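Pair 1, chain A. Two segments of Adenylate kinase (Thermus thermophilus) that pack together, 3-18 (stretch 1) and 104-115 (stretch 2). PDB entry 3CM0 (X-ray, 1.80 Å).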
# COMPACT_ATOMS: atom_id res chain seq x y z
N VAL A 3 -21.12 7.04 5.97
CA VAL A 3 -19.77 7.68 5.94
C VAL A 3 -18.66 6.70 6.29
O VAL A 3 -18.87 5.71 7.00
CB VAL A 3 -19.64 8.84 6.95
CG1 VAL A 3 -20.63 9.93 6.62
CG2 VAL A 3 -19.84 8.31 8.37
N GLY A 4 -17.48 7.02 5.80
CA GLY A 4 -16.34 6.18 6.09
C GLY A 4 -15.09 7.00 5.98
O GLY A 4 -15.12 8.18 5.60
N GLN A 5 -13.97 6.37 6.33
CA GLN A 5 -12.68 7.04 6.26
C GLN A 5 -11.65 6.09 5.69
O GLN A 5 -11.64 4.89 5.99
CB GLN A 5 -12.25 7.51 7.65
CG GLN A 5 -13.19 8.51 8.25
CD GLN A 5 -12.73 9.01 9.60
OE1 GLN A 5 -12.19 8.26 10.41
NE2 GLN A 5 -12.94 10.30 9.85
N ALA A 6 -10.78 6.60 4.83
CA ALA A 6 -9.77 5.74 4.25
C ALA A 6 -8.39 6.38 4.39
O ALA A 6 -8.28 7.60 4.46
CB ALA A 6 -10.05 5.52 2.73
N VAL A 7 -7.38 5.52 4.49
CA VAL A 7 -5.98 5.98 4.47
C VAL A 7 -5.20 5.11 3.51
O VAL A 7 -5.36 3.89 3.50
CB VAL A 7 -5.31 5.93 5.86
CG1 VAL A 7 -3.85 6.44 5.73
CG2 VAL A 7 -6.05 6.83 6.83
N ILE A 8 -4.35 5.73 2.67
CA ILE A 8 -3.54 5.00 1.74
C ILE A 8 -2.09 5.21 2.13
O ILE A 8 -1.71 6.34 2.43
CB ILE A 8 -3.75 5.55 0.29
CG1 ILE A 8 -5.17 5.21 -0.19
CG2 ILE A 8 -2.73 4.95 -0.64
CD1 ILE A 8 -5.60 5.99 -1.53
N PHE A 9 -1.31 4.14 2.17
CA PHE A 9 0.14 4.26 2.48
C PHE A 9 1.01 3.97 1.26
O PHE A 9 0.84 2.95 0.60
CB PHE A 9 0.55 3.23 3.57
CG PHE A 9 0.18 3.64 4.95
CD1 PHE A 9 1.13 4.19 5.81
CD2 PHE A 9 -1.13 3.48 5.42
CE1 PHE A 9 0.78 4.55 7.11
CE2 PHE A 9 -1.48 3.84 6.71
CZ PHE A 9 -0.53 4.37 7.56
N LEU A 10 1.98 4.86 0.99
CA LEU A 10 2.95 4.70 -0.10
C LEU A 10 4.38 4.83 0.50
O LEU A 10 4.62 5.57 1.46
CB LEU A 10 2.78 5.77 -1.18
CG LEU A 10 1.41 5.86 -1.89
CD1 LEU A 10 1.45 7.04 -2.84
CD2 LEU A 10 1.10 4.56 -2.65
N GLY A 11 5.32 4.09 -0.04
CA GLY A 11 6.68 4.21 0.48
C GLY A 11 7.55 3.14 -0.13
O GLY A 11 7.05 2.10 -0.55
N PRO A 12 8.86 3.38 -0.21
CA PRO A 12 9.80 2.40 -0.78
C PRO A 12 10.09 1.26 0.18
O PRO A 12 9.83 1.33 1.37
CB PRO A 12 11.06 3.24 -1.00
CG PRO A 12 11.02 4.19 0.24
CD PRO A 12 9.55 4.61 0.24
N PRO A 13 10.66 0.17 -0.35
CA PRO A 13 11.02 -0.99 0.45
C PRO A 13 12.02 -0.45 1.46
O PRO A 13 12.85 0.42 1.11
CB PRO A 13 11.71 -1.90 -0.56
CG PRO A 13 11.04 -1.58 -1.83
CD PRO A 13 10.86 -0.08 -1.79
N GLY A 14 11.93 -0.92 2.70
CA GLY A 14 12.88 -0.47 3.71
C GLY A 14 12.42 0.74 4.52
O GLY A 14 13.09 1.14 5.48
N ALA A 15 11.30 1.34 4.14
CA ALA A 15 10.79 2.49 4.89
C ALA A 15 9.88 2.06 6.03
O ALA A 15 9.51 2.87 6.88
CB ALA A 15 10.05 3.46 3.92
N GLY A 16 9.53 0.77 6.07
CA GLY A 16 8.66 0.24 7.11
C GLY A 16 7.23 0.76 7.07
O GLY A 16 6.55 0.82 8.09
N LYS A 17 6.74 1.13 5.89
CA LYS A 17 5.39 1.68 5.81
C LYS A 17 4.32 0.63 6.11
O LYS A 17 3.27 0.95 6.63
CB LYS A 17 5.12 2.28 4.42
CG LYS A 17 4.99 1.25 3.32
CD LYS A 17 4.07 1.73 2.22
CE LYS A 17 4.26 0.93 0.94
NZ LYS A 17 4.03 -0.53 1.13
N GLY A 18 4.59 -0.63 5.78
CA GLY A 18 3.61 -1.68 6.05
C GLY A 18 3.38 -1.88 7.53
O GLY A 18 2.25 -2.07 8.00
N THR A 104 -16.89 7.57 1.37
CA THR A 104 -15.69 7.32 2.19
C THR A 104 -14.69 8.47 1.97
O THR A 104 -14.23 8.69 0.85
CB THR A 104 -15.03 6.00 1.78
OG1 THR A 104 -15.98 4.93 1.87
CG2 THR A 104 -13.83 5.69 2.69
N ARG A 105 -14.37 9.20 3.03
CA ARG A 105 -13.46 10.32 2.92
C ARG A 105 -12.02 9.83 3.01
O ARG A 105 -11.67 9.07 3.91
CB ARG A 105 -13.76 11.32 4.05
CG ARG A 105 -12.76 12.45 4.16
CD ARG A 105 -13.28 13.51 5.14
NE ARG A 105 -12.41 14.67 5.16
CZ ARG A 105 -11.21 14.69 5.72
NH1 ARG A 105 -10.74 13.61 6.31
NH2 ARG A 105 -10.45 15.78 5.66
N LEU A 106 -11.19 10.27 2.06
CA LEU A 106 -9.76 9.90 2.05
C LEU A 106 -9.08 10.89 2.99
O LEU A 106 -8.97 12.08 2.66
CB LEU A 106 -9.20 10.03 0.62
CG LEU A 106 -7.71 9.73 0.42
CD1 LEU A 106 -7.35 8.30 0.94
CD2 LEU A 106 -7.40 9.87 -1.08
N LEU A 107 -8.67 10.42 4.16
CA LEU A 107 -8.01 11.26 5.17
C LEU A 107 -6.63 11.73 4.72
O LEU A 107 -6.13 12.78 5.14
CB LEU A 107 -7.82 10.49 6.49
CG LEU A 107 -9.12 10.09 7.23
CD1 LEU A 107 -8.81 9.27 8.48
CD2 LEU A 107 -9.87 11.34 7.59
N GLY A 108 -5.99 10.92 3.90
CA GLY A 108 -4.65 11.26 3.43
C GLY A 108 -3.96 10.08 2.78
O GLY A 108 -4.39 8.94 2.92
N VAL A 109 -2.93 10.38 1.99
CA VAL A 109 -2.11 9.38 1.36
C VAL A 109 -0.75 9.62 2.01
O VAL A 109 -0.10 10.63 1.76
CB VAL A 109 -2.03 9.61 -0.18
CG1 VAL A 109 -1.11 8.62 -0.82
CG2 VAL A 109 -3.46 9.42 -0.73
N VAL A 110 -0.36 8.71 2.87
CA VAL A 110 0.90 8.83 3.61
C VAL A 110 2.07 8.41 2.73
O VAL A 110 2.07 7.30 2.20
CB VAL A 110 0.85 7.94 4.86
CG1 VAL A 110 2.20 7.97 5.61
CG2 VAL A 110 -0.27 8.41 5.74
N LEU A 111 3.05 9.30 2.56
CA LEU A 111 4.23 8.96 1.77
C LEU A 111 5.41 9.00 2.74
O LEU A 111 5.82 10.09 3.17
CB LEU A 111 4.47 9.99 0.64
CG LEU A 111 5.75 9.69 -0.20
CD1 LEU A 111 5.57 8.42 -1.03
CD2 LEU A 111 5.96 10.89 -1.18
N VAL A 112 5.92 7.83 3.10
CA VAL A 112 7.03 7.75 4.04
C VAL A 112 8.33 7.98 3.28
O VAL A 112 8.66 7.24 2.36
CB VAL A 112 7.06 6.37 4.74
CG1 VAL A 112 8.18 6.35 5.81
CG2 VAL A 112 5.68 6.10 5.38
N GLU A 113 9.08 9.01 3.71
CA GLU A 113 10.30 9.41 3.02
C GLU A 113 11.53 9.16 3.87
O GLU A 113 11.55 9.53 5.05
CB GLU A 113 10.21 10.90 2.69
CG GLU A 113 8.99 11.26 1.84
CD GLU A 113 8.95 12.75 1.47
OE1 GLU A 113 9.41 13.59 2.28
OE2 GLU A 113 8.41 13.07 0.40
N VAL A 114 12.54 8.56 3.26
CA VAL A 114 13.78 8.20 3.99
C VAL A 114 14.93 8.45 3.04
O VAL A 114 14.83 8.17 1.86
CB VAL A 114 13.76 6.70 4.38
CG1 VAL A 114 15.04 6.33 5.13
CG2 VAL A 114 12.53 6.42 5.29
N PRO A 115 16.06 8.99 3.55
CA PRO A 115 17.22 9.24 2.68
C PRO A 115 17.64 7.91 2.06
O PRO A 115 17.69 6.89 2.76
CB PRO A 115 18.27 9.78 3.66
CG PRO A 115 17.49 10.44 4.67
CD PRO A 115 16.28 9.52 4.90

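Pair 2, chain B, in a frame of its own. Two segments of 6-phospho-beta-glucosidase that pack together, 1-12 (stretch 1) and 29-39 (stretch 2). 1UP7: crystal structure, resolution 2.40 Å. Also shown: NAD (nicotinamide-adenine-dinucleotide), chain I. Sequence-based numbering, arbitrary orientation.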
# COMPACT_ATOMS: atom_id res chain seq x y z
N ARG B 1 -14.98 12.79 -36.82
CA ARG B 1 -13.77 13.63 -37.07
C ARG B 1 -14.07 15.14 -36.96
O ARG B 1 -13.17 15.94 -36.62
CB ARG B 1 -13.16 13.32 -38.44
CG ARG B 1 -11.64 13.40 -38.45
CD ARG B 1 -11.07 14.51 -39.33
NE ARG B 1 -9.71 14.87 -38.91
CZ ARG B 1 -8.80 15.43 -39.71
NH1 ARG B 1 -9.10 15.71 -40.97
NH2 ARG B 1 -7.58 15.72 -39.24
N HIS B 2 -15.30 15.52 -37.28
CA HIS B 2 -15.80 16.85 -36.93
C HIS B 2 -15.74 16.98 -35.39
O HIS B 2 -16.28 16.11 -34.67
CB HIS B 2 -17.24 17.07 -37.45
CG HIS B 2 -18.06 18.03 -36.64
ND1 HIS B 2 -18.34 19.32 -37.06
CD2 HIS B 2 -18.70 17.88 -35.45
CE1 HIS B 2 -19.09 19.92 -36.16
NE2 HIS B 2 -19.32 19.08 -35.17
N MET B 3 -15.12 18.06 -34.92
CA MET B 3 -14.71 18.23 -33.52
C MET B 3 -15.21 19.56 -32.93
O MET B 3 -15.03 20.64 -33.53
CB MET B 3 -13.19 18.17 -33.41
CG MET B 3 -12.69 17.82 -32.03
SD MET B 3 -12.35 19.29 -31.03
CE MET B 3 -10.57 19.54 -31.26
N ARG B 4 -15.82 19.48 -31.77
CA ARG B 4 -16.40 20.67 -31.15
C ARG B 4 -15.88 20.87 -29.73
O ARG B 4 -15.83 19.93 -28.95
CB ARG B 4 -17.93 20.57 -31.15
CG ARG B 4 -18.56 21.72 -30.38
CD ARG B 4 -19.93 21.45 -29.85
NE ARG B 4 -20.95 21.80 -30.83
CZ ARG B 4 -22.26 21.92 -30.54
NH1 ARG B 4 -22.70 21.72 -29.27
NH2 ARG B 4 -23.11 22.24 -31.51
N ILE B 5 -15.51 22.11 -29.41
CA ILE B 5 -15.10 22.48 -28.05
C ILE B 5 -16.16 23.38 -27.40
O ILE B 5 -16.53 24.41 -27.96
CB ILE B 5 -13.74 23.23 -28.06
CG1 ILE B 5 -12.62 22.43 -28.75
CG2 ILE B 5 -13.33 23.66 -26.64
CD1 ILE B 5 -11.35 23.29 -28.94
N ALA B 6 -16.66 22.99 -26.22
CA ALA B 6 -17.54 23.86 -25.45
C ALA B 6 -16.76 24.66 -24.40
O ALA B 6 -15.82 24.14 -23.77
CB ALA B 6 -18.69 23.08 -24.78
N VAL B 7 -17.13 25.92 -24.25
CA VAL B 7 -16.52 26.81 -23.27
C VAL B 7 -17.60 27.33 -22.31
O VAL B 7 -18.51 28.06 -22.73
CB VAL B 7 -15.78 28.01 -23.94
CG1 VAL B 7 -15.19 28.95 -22.86
CG2 VAL B 7 -14.72 27.57 -24.89
N ILE B 8 -17.49 26.93 -21.04
CA ILE B 8 -18.51 27.24 -20.04
C ILE B 8 -17.99 28.41 -19.18
O ILE B 8 -17.00 28.27 -18.45
CB ILE B 8 -18.87 25.98 -19.20
CG1 ILE B 8 -19.02 24.74 -20.09
CG2 ILE B 8 -20.12 26.19 -18.38
CD1 ILE B 8 -20.05 24.83 -21.20
N GLY B 9 -18.66 29.55 -19.30
CA GLY B 9 -18.19 30.81 -18.78
C GLY B 9 -17.59 31.68 -19.88
O GLY B 9 -16.55 32.33 -19.69
N GLY B 10 -18.25 31.70 -21.04
CA GLY B 10 -17.76 32.43 -22.19
C GLY B 10 -17.55 33.92 -21.96
O GLY B 10 -16.72 34.55 -22.63
N GLY B 11 -18.27 34.49 -21.01
CA GLY B 11 -18.10 35.89 -20.69
C GLY B 11 -16.85 36.23 -19.90
O GLY B 11 -16.64 37.40 -19.62
N SER B 12 -16.02 35.24 -19.53
CA SER B 12 -14.75 35.54 -18.86
C SER B 12 -13.90 36.51 -19.68
O SER B 12 -13.84 36.45 -20.91
CB SER B 12 -13.91 34.29 -18.56
OG SER B 12 -12.57 34.67 -18.31
N VAL B 29 -4.37 20.57 -35.26
CA VAL B 29 -5.55 19.73 -35.09
C VAL B 29 -6.80 20.42 -35.64
O VAL B 29 -6.90 21.65 -35.65
CB VAL B 29 -5.76 19.26 -33.61
CG1 VAL B 29 -4.57 18.43 -33.12
CG2 VAL B 29 -6.01 20.44 -32.65
N ARG B 30 -7.75 19.63 -36.09
CA ARG B 30 -8.96 20.14 -36.68
C ARG B 30 -9.94 20.58 -35.57
O ARG B 30 -10.24 19.83 -34.64
CB ARG B 30 -9.51 19.09 -37.64
CG ARG B 30 -11.00 18.91 -37.65
CD ARG B 30 -11.50 18.14 -38.86
NE ARG B 30 -12.85 18.53 -39.24
CZ ARG B 30 -13.31 18.50 -40.49
NH1 ARG B 30 -12.53 18.10 -41.49
NH2 ARG B 30 -14.56 18.88 -40.74
N ILE B 31 -10.37 21.84 -35.64
CA ILE B 31 -11.41 22.35 -34.76
C ILE B 31 -12.53 22.88 -35.65
O ILE B 31 -12.32 23.80 -36.43
CB ILE B 31 -10.86 23.46 -33.82
CG1 ILE B 31 -9.80 22.92 -32.86
CG2 ILE B 31 -11.99 24.11 -32.99
CD1 ILE B 31 -9.03 24.03 -32.14
N ASP B 32 -13.73 22.31 -35.54
CA ASP B 32 -14.81 22.76 -36.42
C ASP B 32 -15.62 23.88 -35.80
O ASP B 32 -16.02 24.82 -36.50
CB ASP B 32 -15.71 21.61 -36.83
CG ASP B 32 -14.95 20.56 -37.58
OD1 ASP B 32 -14.77 20.72 -38.81
OD2 ASP B 32 -14.47 19.55 -37.02
N GLU B 33 -15.86 23.80 -34.50
CA GLU B 33 -16.58 24.85 -33.81
C GLU B 33 -16.23 24.98 -32.33
O GLU B 33 -15.85 24.02 -31.66
CB GLU B 33 -18.09 24.72 -34.02
CG GLU B 33 -18.65 23.33 -33.74
CD GLU B 33 -20.12 23.19 -34.11
OE1 GLU B 33 -20.47 23.54 -35.25
OE2 GLU B 33 -20.93 22.73 -33.25
N VAL B 34 -16.30 26.22 -31.86
CA VAL B 34 -16.23 26.52 -30.45
C VAL B 34 -17.57 27.14 -30.04
O VAL B 34 -18.01 28.14 -30.61
CB VAL B 34 -15.02 27.42 -30.11
CG1 VAL B 34 -14.96 27.68 -28.62
CG2 VAL B 34 -13.72 26.72 -30.57
N ILE B 35 -18.23 26.49 -29.09
CA ILE B 35 -19.51 26.98 -28.62
C ILE B 35 -19.42 27.48 -27.17
O ILE B 35 -18.81 26.84 -26.31
CB ILE B 35 -20.60 25.92 -28.80
CG1 ILE B 35 -21.98 26.51 -28.49
CG2 ILE B 35 -20.32 24.75 -27.90
CD1 ILE B 35 -23.13 25.76 -29.18
N PHE B 36 -20.05 28.63 -26.94
CA PHE B 36 -19.93 29.35 -25.69
C PHE B 36 -21.25 29.35 -24.93
O PHE B 36 -22.30 29.55 -25.54
CB PHE B 36 -19.48 30.81 -25.95
CG PHE B 36 -18.10 30.92 -26.51
CD1 PHE B 36 -16.99 30.95 -25.66
CD2 PHE B 36 -17.89 30.95 -27.89
CE1 PHE B 36 -15.68 31.04 -26.16
CE2 PHE B 36 -16.59 31.03 -28.42
CZ PHE B 36 -15.47 31.09 -27.55
N TYR B 37 -21.18 29.11 -23.62
CA TYR B 37 -22.31 29.25 -22.74
C TYR B 37 -21.90 30.10 -21.53
O TYR B 37 -20.78 29.95 -21.02
CB TYR B 37 -22.85 27.88 -22.28
CG TYR B 37 -23.87 28.06 -21.19
CD1 TYR B 37 -25.09 28.66 -21.46
CD2 TYR B 37 -23.57 27.74 -19.87
CE1 TYR B 37 -26.03 28.90 -20.48
CE2 TYR B 37 -24.51 27.97 -18.85
CZ TYR B 37 -25.74 28.55 -19.18
OH TYR B 37 -26.70 28.81 -18.21
N ASP B 38 -22.81 30.96 -21.08
CA ASP B 38 -22.65 31.78 -19.87
C ASP B 38 -24.06 32.09 -19.32
O ASP B 38 -25.00 32.23 -20.08
CB ASP B 38 -21.95 33.12 -20.22
CG ASP B 38 -21.14 33.71 -19.06
OD1 ASP B 38 -21.74 34.25 -18.08
OD2 ASP B 38 -19.88 33.67 -19.05
N ILE B 39 -24.18 32.21 -18.00
CA ILE B 39 -25.44 32.60 -17.35
C ILE B 39 -25.77 34.07 -17.62
O ILE B 39 -26.91 34.51 -17.44
CB ILE B 39 -25.41 32.35 -15.81
CG1 ILE B 39 -24.34 33.24 -15.10
CG2 ILE B 39 -25.25 30.87 -15.51
CD1 ILE B 39 -24.36 33.16 -13.53
PA NAD I . -15.29 35.66 -14.01
O1A NAD I . -15.93 36.31 -12.85
O2A NAD I . -15.06 36.56 -15.24
O5B NAD I . -16.29 34.43 -14.38
C5B NAD I . -16.27 33.88 -15.67
C4B NAD I . -17.68 33.78 -16.22
O4B NAD I . -18.40 32.74 -15.56
C3B NAD I . -18.53 35.04 -16.09
O3B NAD I . -18.85 35.49 -17.39
C2B NAD I . -19.78 34.59 -15.33
O2B NAD I . -20.95 35.19 -15.83
C1B NAD I . -19.78 33.10 -15.65
N9A NAD I . -20.54 32.27 -14.72
C8A NAD I . -20.73 32.40 -13.36
N7A NAD I . -21.48 31.34 -12.97
C5A NAD I . -21.72 30.53 -14.02
C6A NAD I . -22.43 29.34 -14.17
N6A NAD I . -23.04 28.75 -13.15
N1A NAD I . -22.50 28.76 -15.43
C2A NAD I . -21.89 29.36 -16.52
N3A NAD I . -21.22 30.55 -16.36
C4A NAD I . -21.14 31.11 -15.13
O3 NAD I . -13.90 35.07 -13.47
PN NAD I . -12.59 34.66 -14.29
O1N NAD I . -11.54 35.54 -13.72
O2N NAD I . -12.79 34.61 -15.72
O5D NAD I . -12.32 33.14 -13.88
C5D NAD I . -13.31 32.13 -13.86
C4D NAD I . -12.78 30.97 -13.00
O4D NAD I . -11.58 30.40 -13.51
C3D NAD I . -12.45 31.41 -11.58
O3D NAD I . -12.90 30.39 -10.75
C2D NAD I . -10.93 31.52 -11.55
O2D NAD I . -10.33 31.29 -10.29
C1D NAD I . -10.47 30.54 -12.61
N1N NAD I . -9.43 31.14 -13.44
C2N NAD I . -9.66 31.09 -14.80
C3N NAD I . -8.77 31.62 -15.70
C7N NAD I . -9.10 31.55 -17.17
O7N NAD I . -8.16 31.17 -18.15
N7N NAD I . -10.35 31.86 -17.54
C4N NAD I . -7.60 32.20 -15.19
C5N NAD I . -7.34 32.24 -13.80
C6N NAD I . -8.28 31.70 -12.93

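In both pairs two neighbouring strands run parallel in one sheet, and 14 central residues superpose with an RMSD of 0.8 Å. The N-to-C directions differ by 35° in pair 1 and 21° in pair 2. The same ladder binds each: alternate residues of the first strand, Ala A6, Ile A8 and Leu A10 in pair 1 and Ile B5 and Val B7 in pair 2, donate their N and accept at their O. Ile A8 N bonds to Gly A108 O (3.2 Å) and Ile A8 O receives Val A110 N (2.8 Å); at the matching place Ile B5 N bonds to Glu B33 O (3.0 Å) and Ile B5 O receives Ile B35 N (2.9 Å).

Ile A8 and Ile B5 coincide almost exactly, with side-chain centres 0.3 Å apart and both in the mt rotamer. Each lies beside a valine, Val A109 or Val B34, and reaches with CD1 to an aliphatic residue earlier on the other stretch: 3.8 Å from Ile A8 CD1 to Leu A106 CD1, 4.0 Å from Ile B5 CD1 to Ile B31 CD1. Branched aliphatic residues suit such buried strands, filling space close to the backbone. On the same face Leu A10 matches Val B7, and both touch the valine: Leu A10 CD1 lies 3.6 Å from Val A109 CG1, Val B7 CG2 3.7 Å from Val B34 CG1. The next neighbour is Leu A111 in pair 1 and Phe B36 in pair 2, whose CD1 comes within 3.6 Å of Val B7 CB.

The other face diverges. Phe A9 matches Ala B6. The larger ring takes Val A110 over one face, with Val A110 CB 3.9 Å from Phe A9 CD1, whereas the small Ala B6 meets a longer partner, its CB 3.9 Å from Ile B35 CG2. Nearby, Val A7 matches Arg B4 and Gly A108 matches Glu B33. Pair 1 is apolar here, Val A7 CG1 lying 4.1 Å from Val A110 CG2; pair 2 has a salt bridge, with Arg B4 NE 2.6 Å from Glu B33 OE2. The backbone angles of Gly A108 by themselves call for glycine, while Glu B33 adopts ordinary strand angles.

Before this, Leu A107 matches Asp B32. Leu A107 CD1 packs 4.0 Å from Val A7 CG2, but Asp B32 uses its carboxylate, OD2 accepting Met B3 N at 2.7 Å.

Beyond the shared core, pair 1 closes with Ala A15 CB against Val A112 CG1 (3.9 Å). In pair 2 Asp B38 OD2 accepts Gly B11 N (2.7 Å) and a hydroxyl of NAD, O3B (2.7 Å); a CB on Gly B11 would clash with both oxygens.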